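Local coordinates for protein UTR4 (Saccharomyces cerevisiae, PDB 2G80), which probably catalyses, with magnesium, the enolization and dephosphorylation of 2,3-diketo-5-methylthiopentyl-1-phosphate to an acireductone in the methionine salvage pathway, at residues L35-G40 with F209-P214; F141-G146 with G185-T190; K59-V64 with Q87-I92. All coordinates share one frame; numbering follows the deposited sequence.

Contact 1: residues L35-G40 with F209-P214; sequences LLDIEG and FLSDNP. With MG (magnesium ion), chain E.
Phe209 turns the CD1 corner of its ring to Leu35, with CD1 3.5 Å from Leu35 CD2. The carbonyl carbon of Leu35 lies in the ring plane, at its edge. An alanine in place of Phe209 would probably leave Leu35 CG and CD2 without their aromatic partner and open a gap toward Leu217 and Ala220 of helix 214-221. Leu210 joins the two parallel strands through its backbone. Its N donates to Leu35 O (3.0 Å), and its O accepts from Asp37 N in a nearly straight bond of 2.9 Å, at 170°. On the sheet face away from Leu35 and Phe209, Leu210 CD1 presses tightly on Leu36 CD2; the two side chains run side by side. Ser211 sets its CB against Asp37 CB. Its OG accepts from Asn213 N in an ST turn and also bonds Glu216. Asp212 OD1 binds magnesium at 2.1 Å. Asp37 OD2 (2.2 Å) and Glu39 O (2.1 Å) bind the same ion, and three waters complete six ligands. Asp37 OD1 forms a salt bridge with Lys187. The carboxylates of Asp37 and Asp212 are nearly coplanar, 12° apart. Gly40 O lies against Asp212 CB. Asn213 caps helix 214-221 through Leu215 N. Two aspartates at the C-terminal ends of adjacent parallel strands, with a backbone carbonyl, sharing one magnesium, mark the active site of the HAD-like hydrolases.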
loop_
_atom_site.group_PDB
_atom_site.type_symbol
_atom_site.label_atom_id
_atom_site.label_comp_id
_atom_site.label_asym_id
_atom_site.label_seq_id
_atom_site.Cartn_x
_atom_site.Cartn_y
_atom_site.Cartn_z
ATOM N N LEU A 35 -11.199 -7.824 3.234
ATOM C CA LEU A 35 -9.881 -7.778 2.655
ATOM C C LEU A 35 -9.864 -6.516 1.801
ATOM O O LEU A 35 -10.722 -6.318 0.927
ATOM C CB LEU A 35 -9.635 -9.019 1.799
ATOM C CG LEU A 35 -8.252 -9.167 1.173
ATOM C CD1 LEU A 35 -7.185 -9.353 2.283
ATOM C CD2 LEU A 35 -8.244 -10.352 0.210
ATOM N N LEU A 36 -8.885 -5.664 2.033
ATOM C CA LEU A 36 -8.839 -4.373 1.335
ATOM C C LEU A 36 -7.572 -4.164 0.557
ATOM O O LEU A 36 -6.481 -4.374 1.074
ATOM C CB LEU A 36 -8.967 -3.227 2.336
ATOM C CG LEU A 36 -10.175 -3.215 3.276
ATOM C CD1 LEU A 36 -10.050 -2.003 4.227
ATOM C CD2 LEU A 36 -11.452 -3.139 2.521
ATOM N N ASP A 37 -7.740 -3.769 -0.700
ATOM C CA ASP A 37 -6.666 -3.222 -1.507
ATOM C C ASP A 37 -6.369 -1.809 -0.922
ATOM O O ASP A 37 -7.246 -1.232 -0.238
ATOM C CB ASP A 37 -7.128 -3.095 -2.952
ATOM C CG ASP A 37 -6.105 -2.405 -3.840
ATOM O OD1 ASP A 37 -4.888 -2.710 -3.707
ATOM O OD2 ASP A 37 -6.532 -1.553 -4.640
ATOM N N ILE A 38 -5.159 -1.273 -1.166
ATOM C CA ILE A 38 -4.801 0.087 -0.713
ATOM C C ILE A 38 -5.087 1.164 -1.759
ATOM O O ILE A 38 -6.007 1.964 -1.591
ATOM C CB ILE A 38 -3.315 0.219 -0.221
ATOM C CG1 ILE A 38 -3.116 -0.672 1.014
ATOM C CG2 ILE A 38 -2.986 1.721 0.163
ATOM C CD1 ILE A 38 -1.723 -0.767 1.551
ATOM N N GLU A 39 -4.297 1.147 -2.834
ATOM C CA GLU A 39 -4.241 2.241 -3.817
ATOM C C GLU A 39 -5.470 2.274 -4.685
ATOM O O GLU A 39 -5.786 1.292 -5.301
ATOM C CB GLU A 39 -2.951 2.158 -4.663
ATOM C CG GLU A 39 -1.620 2.061 -3.833
ATOM C CD GLU A 39 -1.114 0.610 -3.480
ATOM O OE1 GLU A 39 -1.916 -0.373 -3.365
ATOM O OE2 GLU A 39 0.126 0.473 -3.312
ATOM N N GLY A 40 -6.175 3.400 -4.730
ATOM C CA GLY A 40 -7.457 3.499 -5.472
ATOM C C GLY A 40 -8.649 2.893 -4.729
ATOM O O GLY A 40 -9.782 2.918 -5.223
ATOM N N PHE A 209 -13.841 -8.866 -0.593
ATOM C CA PHE A 209 -12.609 -8.240 -1.099
ATOM C C PHE A 209 -12.968 -6.984 -1.926
ATOM O O PHE A 209 -13.750 -7.065 -2.884
ATOM C CB PHE A 209 -11.807 -9.255 -1.916
ATOM C CG PHE A 209 -10.575 -8.693 -2.594
ATOM C CD1 PHE A 209 -9.663 -7.886 -1.907
ATOM C CD2 PHE A 209 -10.278 -9.048 -3.912
ATOM C CE1 PHE A 209 -8.513 -7.411 -2.529
ATOM C CE2 PHE A 209 -9.136 -8.572 -4.551
ATOM C CZ PHE A 209 -8.245 -7.771 -3.869
ATOM N N LEU A 210 -12.405 -5.845 -1.520
ATOM C CA LEU A 210 -12.620 -4.554 -2.156
ATOM C C LEU A 210 -11.326 -4.088 -2.836
ATOM O O LEU A 210 -10.256 -4.002 -2.206
ATOM C CB LEU A 210 -13.094 -3.522 -1.146
ATOM C CG LEU A 210 -14.405 -3.866 -0.417
ATOM C CD1 LEU A 210 -14.520 -3.078 0.898
ATOM C CD2 LEU A 210 -15.625 -3.698 -1.310
ATOM N N SER A 211 -11.445 -3.791 -4.121
ATOM C CA SER A 211 -10.332 -3.347 -4.928
ATOM C C SER A 211 -10.851 -2.557 -6.121
ATOM O O SER A 211 -12.002 -2.717 -6.484
ATOM C CB SER A 211 -9.502 -4.564 -5.376
ATOM O OG SER A 211 -8.507 -4.237 -6.353
ATOM N N ASP A 212 -10.018 -1.652 -6.642
ATOM C CA ASP A 212 -10.312 -0.903 -7.864
ATOM C C ASP A 212 -9.918 -1.666 -9.138
ATOM O O ASP A 212 -10.300 -1.243 -10.216
ATOM C CB ASP A 212 -9.644 0.486 -7.878
ATOM C CG ASP A 212 -8.145 0.429 -7.726
ATOM O OD1 ASP A 212 -7.681 -0.444 -6.956
ATOM O OD2 ASP A 212 -7.441 1.256 -8.348
ATOM N N ASN A 213 -9.161 -2.762 -9.005
ATOM C CA ASN A 213 -8.681 -3.555 -10.138
ATOM C C ASN A 213 -9.575 -4.800 -10.355
ATOM O O ASN A 213 -9.548 -5.719 -9.534
ATOM C CB ASN A 213 -7.216 -3.956 -9.875
ATOM C CG ASN A 213 -6.527 -4.591 -11.093
ATOM O OD1 ASN A 213 -7.153 -4.877 -12.113
ATOM N ND2 ASN A 213 -5.221 -4.812 -10.972
ATOM N N PRO A 214 -10.369 -4.834 -11.457
ATOM C CA PRO A 214 -11.222 -6.002 -11.744
ATOM C C PRO A 214 -10.506 -7.354 -11.870
ATOM O O PRO A 214 -11.120 -8.371 -11.621
ATOM C CB PRO A 214 -11.874 -5.649 -13.093
ATOM C CG PRO A 214 -11.733 -4.222 -13.248
ATOM C CD PRO A 214 -10.540 -3.790 -12.496
HETATM MG MG MG E . -5.627 -0.578 -6.344
HETATM O O HOH W 1 -3.824 -1.029 -5.635
HETATM O O HOH W 2 -4.975 0.330 -7.961
HETATM O O HOH W 3 -5.608 -2.504 -7.116
#

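Contact 2: residues F141-G146 with G185-T190; sequences FIYSSG and GKKTET
Two hydrogen bonds tie Tyr143 to the loop 185-190, one at each end of the residue. The phenol OH donates to Gly185 O at 2.7 Å. That oxygen lies at the ring edge, in the ring plane, while the OH sits 51° out of the carbonyl plane of Gly185. At the backbone end, Lys187 NZ donates to Tyr143 O at 3.2 Å, again from above the carbonyl plane. Lys187 NZ also gives a hydrogen bond of 2.8 Å to a water. This water accepts from Ser145 N at 3.1 Å as well, so it bridges the two segments. The ammonium has further partners in its salt bridges with Asp37 and Glu216.

The apolar part is a CH-pi contact. Lys187 CG lies 3.7 Å above the Tyr143 ring plane, offset toward the rim and nearest CZ. Tyrosine and lysine run past each other in opposite directions. The lysine chain bends at chi3 (81°), which turns CE in over CD2 and CG of the ring. NZ itself stands far from the ring centre, so any cation-pi attraction is weak at most.

Ser144, Ser145 and Lys187 are predicted to bind substrate, and Ser144 OG bonds Glu39. Strand 140-143 lies between strands 33-36 and 177-179. Helix 190-200 covers Tyr143 with Ser192, Ile196 and Tyr193, whose ring meets that of Tyr143 edge-to-face.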
loop_
_atom_site.group_PDB
_atom_site.type_symbol
_atom_site.label_atom_id
_atom_site.label_comp_id
_atom_site.label_asym_id
_atom_site.label_seq_id
_atom_site.Cartn_x
_atom_site.Cartn_y
_atom_site.Cartn_z
ATOM N N PHE A 141 -8.174 -7.094 7.009
ATOM C CA PHE A 141 -6.871 -7.437 6.483
ATOM C C PHE A 141 -6.575 -6.615 5.229
ATOM O O PHE A 141 -7.473 -6.311 4.440
ATOM C CB PHE A 141 -6.803 -8.939 6.161
ATOM C CG PHE A 141 -6.935 -9.810 7.370
ATOM C CD1 PHE A 141 -5.813 -10.275 8.018
ATOM C CD2 PHE A 141 -8.189 -10.108 7.899
ATOM C CE1 PHE A 141 -5.914 -11.064 9.139
ATOM C CE2 PHE A 141 -8.316 -10.907 9.036
ATOM C CZ PHE A 141 -7.188 -11.388 9.658
ATOM N N ILE A 142 -5.310 -6.257 5.062
ATOM C CA ILE A 142 -4.841 -5.476 3.912
ATOM C C ILE A 142 -4.054 -6.407 2.978
ATOM O O ILE A 142 -3.362 -7.307 3.462
ATOM C CB ILE A 142 -3.955 -4.283 4.377
ATOM C CG1 ILE A 142 -4.657 -3.436 5.462
ATOM C CG2 ILE A 142 -3.575 -3.373 3.203
ATOM C CD1 ILE A 142 -5.943 -2.735 5.047
ATOM N N TYR A 143 -4.251 -6.241 1.656
ATOM C CA TYR A 143 -3.468 -6.930 0.616
ATOM C C TYR A 143 -3.026 -5.890 -0.411
ATOM O O TYR A 143 -3.877 -5.285 -1.067
ATOM C CB TYR A 143 -4.269 -8.042 -0.064
ATOM C CG TYR A 143 -3.546 -8.910 -1.106
ATOM C CD1 TYR A 143 -2.169 -9.221 -1.004
ATOM C CD2 TYR A 143 -4.277 -9.553 -2.109
ATOM C CE1 TYR A 143 -1.533 -10.071 -1.937
ATOM C CE2 TYR A 143 -3.657 -10.426 -3.016
ATOM C CZ TYR A 143 -2.297 -10.680 -2.930
ATOM O OH TYR A 143 -1.726 -11.506 -3.848
ATOM N N SER A 144 -1.711 -5.700 -0.557
ATOM C CA SER A 144 -1.154 -4.682 -1.469
ATOM C C SER A 144 0.154 -5.113 -2.150
ATOM O O SER A 144 0.773 -6.051 -1.718
ATOM C CB SER A 144 -0.919 -3.384 -0.664
ATOM O OG SER A 144 -0.556 -2.299 -1.508
ATOM N N SER A 145 0.559 -4.408 -3.212
ATOM C CA SER A 145 1.878 -4.637 -3.876
ATOM C C SER A 145 3.029 -4.151 -2.978
ATOM O O SER A 145 4.138 -4.694 -3.031
ATOM C CB SER A 145 1.958 -3.952 -5.249
ATOM O OG SER A 145 1.762 -2.544 -5.146
ATOM N N GLY A 146 2.760 -3.157 -2.130
ATOM C CA GLY A 146 3.744 -2.675 -1.164
ATOM C C GLY A 146 3.976 -3.726 -0.103
ATOM O O GLY A 146 3.033 -4.445 0.268
ATOM N N GLY A 185 1.689 -14.120 -2.946
ATOM C CA GLY A 185 1.772 -14.315 -4.405
ATOM C C GLY A 185 1.205 -13.100 -5.128
ATOM O O GLY A 185 0.797 -12.109 -4.492
ATOM N N LYS A 186 1.140 -13.202 -6.454
ATOM C CA LYS A 186 0.644 -12.112 -7.317
ATOM C C LYS A 186 -0.848 -11.839 -7.117
ATOM O O LYS A 186 -1.648 -12.766 -6.925
ATOM C CB LYS A 186 0.979 -12.374 -8.800
ATOM C CG LYS A 186 2.505 -12.379 -9.095
ATOM C CD LYS A 186 2.863 -12.430 -10.629
ATOM C CE LYS A 186 2.500 -11.114 -11.361
ATOM N NZ LYS A 186 2.806 -11.070 -12.837
ATOM N N LYS A 187 -1.213 -10.564 -7.172
ATOM C CA LYS A 187 -2.602 -10.124 -6.927
ATOM C C LYS A 187 -3.656 -10.582 -7.936
ATOM O O LYS A 187 -4.849 -10.527 -7.629
ATOM C CB LYS A 187 -2.674 -8.602 -6.779
ATOM C CG LYS A 187 -1.885 -8.063 -5.608
ATOM C CD LYS A 187 -2.183 -6.607 -5.290
ATOM C CE LYS A 187 -3.465 -6.450 -4.467
ATOM N NZ LYS A 187 -3.842 -5.035 -4.263
ATOM N N THR A 188 -3.211 -10.991 -9.126
ATOM C CA THR A 188 -4.049 -11.482 -10.229
ATOM C C THR A 188 -4.132 -13.032 -10.352
ATOM O O THR A 188 -4.771 -13.542 -11.262
ATOM C CB THR A 188 -3.570 -10.837 -11.571
ATOM O OG1 THR A 188 -2.129 -10.834 -11.627
ATOM C CG2 THR A 188 -4.061 -9.386 -11.656
ATOM N N GLU A 189 -3.538 -13.763 -9.413
ATOM C CA GLU A 189 -3.557 -15.236 -9.380
ATOM C C GLU A 189 -4.463 -15.733 -8.236
ATOM O O GLU A 189 -4.298 -15.322 -7.064
ATOM C CB GLU A 189 -2.133 -15.784 -9.195
ATOM C CG GLU A 189 -1.173 -15.573 -10.396
ATOM C CD GLU A 189 -1.650 -16.248 -11.698
ATOM O OE1 GLU A 189 -2.164 -17.393 -11.648
ATOM O OE2 GLU A 189 -1.508 -15.636 -12.782
ATOM N N THR A 190 -5.408 -16.610 -8.576
ATOM C CA THR A 190 -6.356 -17.208 -7.615
ATOM C C THR A 190 -5.657 -17.855 -6.396
ATOM O O THR A 190 -6.131 -17.694 -5.269
ATOM C CB THR A 190 -7.301 -18.218 -8.347
ATOM O OG1 THR A 190 -8.131 -17.498 -9.285
ATOM C CG2 THR A 190 -8.199 -19.003 -7.379
HETATM O O HOH W 4 -1.802 -3.238 -4.896
#

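Contact 3: residues K59-V64 with Q87-I92; sequences KVPQLV and QLQAHI
Val60, Pro61 and Val64 meet Leu88, Gln89 and Ile92 where two helices pack antiparallel. The pair lies in the helical part of the chain, away from the parallel sheet, consistent with the helical cap that many HAD-like hydrolases carry. The axes of the short helical segments 59-64 and 87-92 approach to 9.8 Å, at 152° between their N-to-C directions. No hydrogen bond crosses between the two segments.

Gln89 lies across the joint. Its CB lies 4.2 Å from Val64 CG1. CG is anti to the backbone N (chi1 -176°), and this carries it across to Val60 CG1, 4.0 Å away. The chain stays extended beyond CG, so the amide arrives at Pro61. There CD rests against CA and CB of the proline. Both tip atoms lie against the proline. OE1 comes closest to Pro61 CA, while NE2 lies 3.8 Å from Pro61 CG. Gln89 and Pro61 cross at about a right angle. The polar need of OE1 is met by a hydrogen bond from Gln65 NE2, one residue past Val64. The amide thus packs on the proline through van der Waals contact while OE1 bonds to Gln65 further along that helix.

Pro61 also marks a kink, since the N atoms of Pro61 and Gln62 have no bond to the preceding turn. Beside Gln89 the interface is purely apolar. Val64 turns its two methyls to different partners, CG1 to Leu88 CD2 and CG2 to Ile92 CD1. Val64 and Ile92 slide past each other in opposite directions. Helix 103-118 adds Leu105 and Leu108 against Ile92, and Phe80 and Ile82 pack on Leu88. The tightest apolar pair across the segments is methyl on methyl, Val60 CG2 to Ile92 CG2, at 3.7 Å.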
loop_
_atom_site.group_PDB
_atom_site.type_symbol
_atom_site.label_atom_id
_atom_site.label_comp_id
_atom_site.label_asym_id
_atom_site.label_seq_id
_atom_site.Cartn_x
_atom_site.Cartn_y
_atom_site.Cartn_z
ATOM N N LYS A 59 15.188 13.473 -1.678
ATOM C CA LYS A 59 16.143 13.078 -0.595
ATOM C C LYS A 59 17.399 12.276 -1.056
ATOM O O LYS A 59 18.406 12.306 -0.376
ATOM C CB LYS A 59 15.421 12.264 0.498
ATOM C CG LYS A 59 14.423 13.017 1.364
ATOM C CD LYS A 59 15.098 14.046 2.278
ATOM C CE LYS A 59 14.124 14.703 3.251
ATOM N NZ LYS A 59 13.045 15.459 2.573
ATOM N N VAL A 60 17.322 11.586 -2.197
ATOM C CA VAL A 60 18.423 10.727 -2.718
ATOM C C VAL A 60 19.830 11.351 -2.812
ATOM O O VAL A 60 20.796 10.747 -2.304
ATOM C CB VAL A 60 18.004 10.025 -4.095
ATOM C CG1 VAL A 60 19.221 9.524 -4.956
ATOM C CG2 VAL A 60 17.029 8.896 -3.826
ATOM N N PRO A 61 19.965 12.515 -3.488
ATOM C CA PRO A 61 21.299 13.127 -3.618
ATOM C C PRO A 61 22.086 13.325 -2.312
ATOM O O PRO A 61 23.246 12.907 -2.226
ATOM C CB PRO A 61 20.991 14.460 -4.299
ATOM C CG PRO A 61 19.802 14.172 -5.102
ATOM C CD PRO A 61 18.961 13.296 -4.233
ATOM N N GLN A 62 21.430 13.892 -1.304
ATOM C CA GLN A 62 22.045 14.143 0.002
ATOM C C GLN A 62 22.535 12.858 0.664
ATOM O O GLN A 62 23.670 12.802 1.118
ATOM C CB GLN A 62 21.052 14.858 0.924
ATOM C CG GLN A 62 21.608 15.194 2.309
ATOM N N LEU A 63 21.685 11.828 0.703
ATOM C CA LEU A 63 22.052 10.549 1.333
ATOM C C LEU A 63 23.157 9.827 0.616
ATOM O O LEU A 63 23.978 9.193 1.285
ATOM C CB LEU A 63 20.876 9.586 1.432
ATOM C CG LEU A 63 19.731 9.919 2.367
ATOM C CD1 LEU A 63 18.678 8.830 2.188
ATOM C CD2 LEU A 63 20.166 10.026 3.829
ATOM N N VAL A 64 23.158 9.881 -0.723
ATOM C CA VAL A 64 24.239 9.251 -1.522
ATOM C C VAL A 64 25.558 10.027 -1.401
ATOM O O VAL A 64 26.591 9.411 -1.131
ATOM C CB VAL A 64 23.856 9.055 -3.020
ATOM C CG1 VAL A 64 25.041 8.515 -3.865
ATOM C CG2 VAL A 64 22.690 8.094 -3.129
ATOM N N GLN A 87 27.267 7.509 -10.274
ATOM C CA GLN A 87 26.587 6.357 -10.891
ATOM C C GLN A 87 25.513 5.800 -9.986
ATOM O O GLN A 87 24.438 5.449 -10.474
ATOM C CB GLN A 87 27.545 5.220 -11.208
ATOM C CG GLN A 87 28.583 5.535 -12.247
ATOM C CD GLN A 87 29.533 4.361 -12.466
ATOM O OE1 GLN A 87 29.280 3.232 -12.001
ATOM N NE2 GLN A 87 30.641 4.622 -13.170
ATOM N N LEU A 88 25.812 5.694 -8.686
ATOM C CA LEU A 88 24.804 5.220 -7.709
ATOM C C LEU A 88 23.575 6.153 -7.629
ATOM O O LEU A 88 22.437 5.690 -7.611
ATOM C CB LEU A 88 25.410 5.010 -6.320
ATOM C CG LEU A 88 24.463 4.542 -5.213
ATOM C CD1 LEU A 88 23.784 3.244 -5.579
ATOM C CD2 LEU A 88 25.238 4.394 -3.902
ATOM N N GLN A 89 23.820 7.457 -7.592
ATOM C CA GLN A 89 22.749 8.441 -7.547
ATOM C C GLN A 89 21.885 8.292 -8.799
ATOM O O GLN A 89 20.673 8.082 -8.684
ATOM C CB GLN A 89 23.288 9.869 -7.404
ATOM C CG GLN A 89 22.187 10.919 -7.255
ATOM C CD GLN A 89 22.718 12.323 -7.037
ATOM O OE1 GLN A 89 23.506 12.558 -6.125
ATOM N NE2 GLN A 89 22.250 13.278 -7.858
ATOM N N ALA A 90 22.522 8.342 -9.969
ATOM C CA ALA A 90 21.828 8.182 -11.259
ATOM C C ALA A 90 21.038 6.855 -11.388
ATOM O O ALA A 90 19.906 6.850 -11.891
ATOM C CB ALA A 90 22.830 8.330 -12.427
ATOM N N HIS A 91 21.631 5.758 -10.921
ATOM C CA HIS A 91 20.985 4.417 -10.947
ATOM C C HIS A 91 19.699 4.368 -10.097
ATOM O O HIS A 91 18.692 3.847 -10.553
ATOM C CB HIS A 91 21.970 3.341 -10.471
ATOM C CG HIS A 91 21.413 1.946 -10.437
ATOM N ND1 HIS A 91 21.283 1.167 -11.566
ATOM C CD2 HIS A 91 21.010 1.170 -9.398
ATOM C CE1 HIS A 91 20.796 -0.019 -11.228
ATOM N NE2 HIS A 91 20.633 -0.046 -9.916
ATOM N N ILE A 92 19.746 4.911 -8.876
ATOM C CA ILE A 92 18.571 4.929 -7.963
ATOM C C ILE A 92 17.435 5.718 -8.589
ATOM O O ILE A 92 16.307 5.252 -8.606
ATOM C CB ILE A 92 18.940 5.506 -6.566
ATOM C CG1 ILE A 92 19.872 4.523 -5.824
ATOM C CG2 ILE A 92 17.681 5.800 -5.695
ATOM C CD1 ILE A 92 20.604 5.141 -4.599
#

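In the fold
Contacts 1 and 2 probably form one active site, with centres 9 Å apart. Their strands 33-36 and 140-143 are neighbours in the sheet, where Leu36 N and Phe141 O probably form a hydrogen bond. A salt bridge from Asp37 OD1 to Lys187 NZ, 2.6 Å, links them. It sets the predicted substrate-binding lysine beside the metal ligands, its side chain about 5 Å from the magnesium. Ile38 CD1 packs on Ser144 CB at 3.5 Å. Contact 3 stands apart. Its centre is 33 Å from that of contact 1 and 30 Å from that of contact 2, with nearest atoms about 18 and 17 Å away. Its helix 46-65 is the next element after strand 33-36 in the chain.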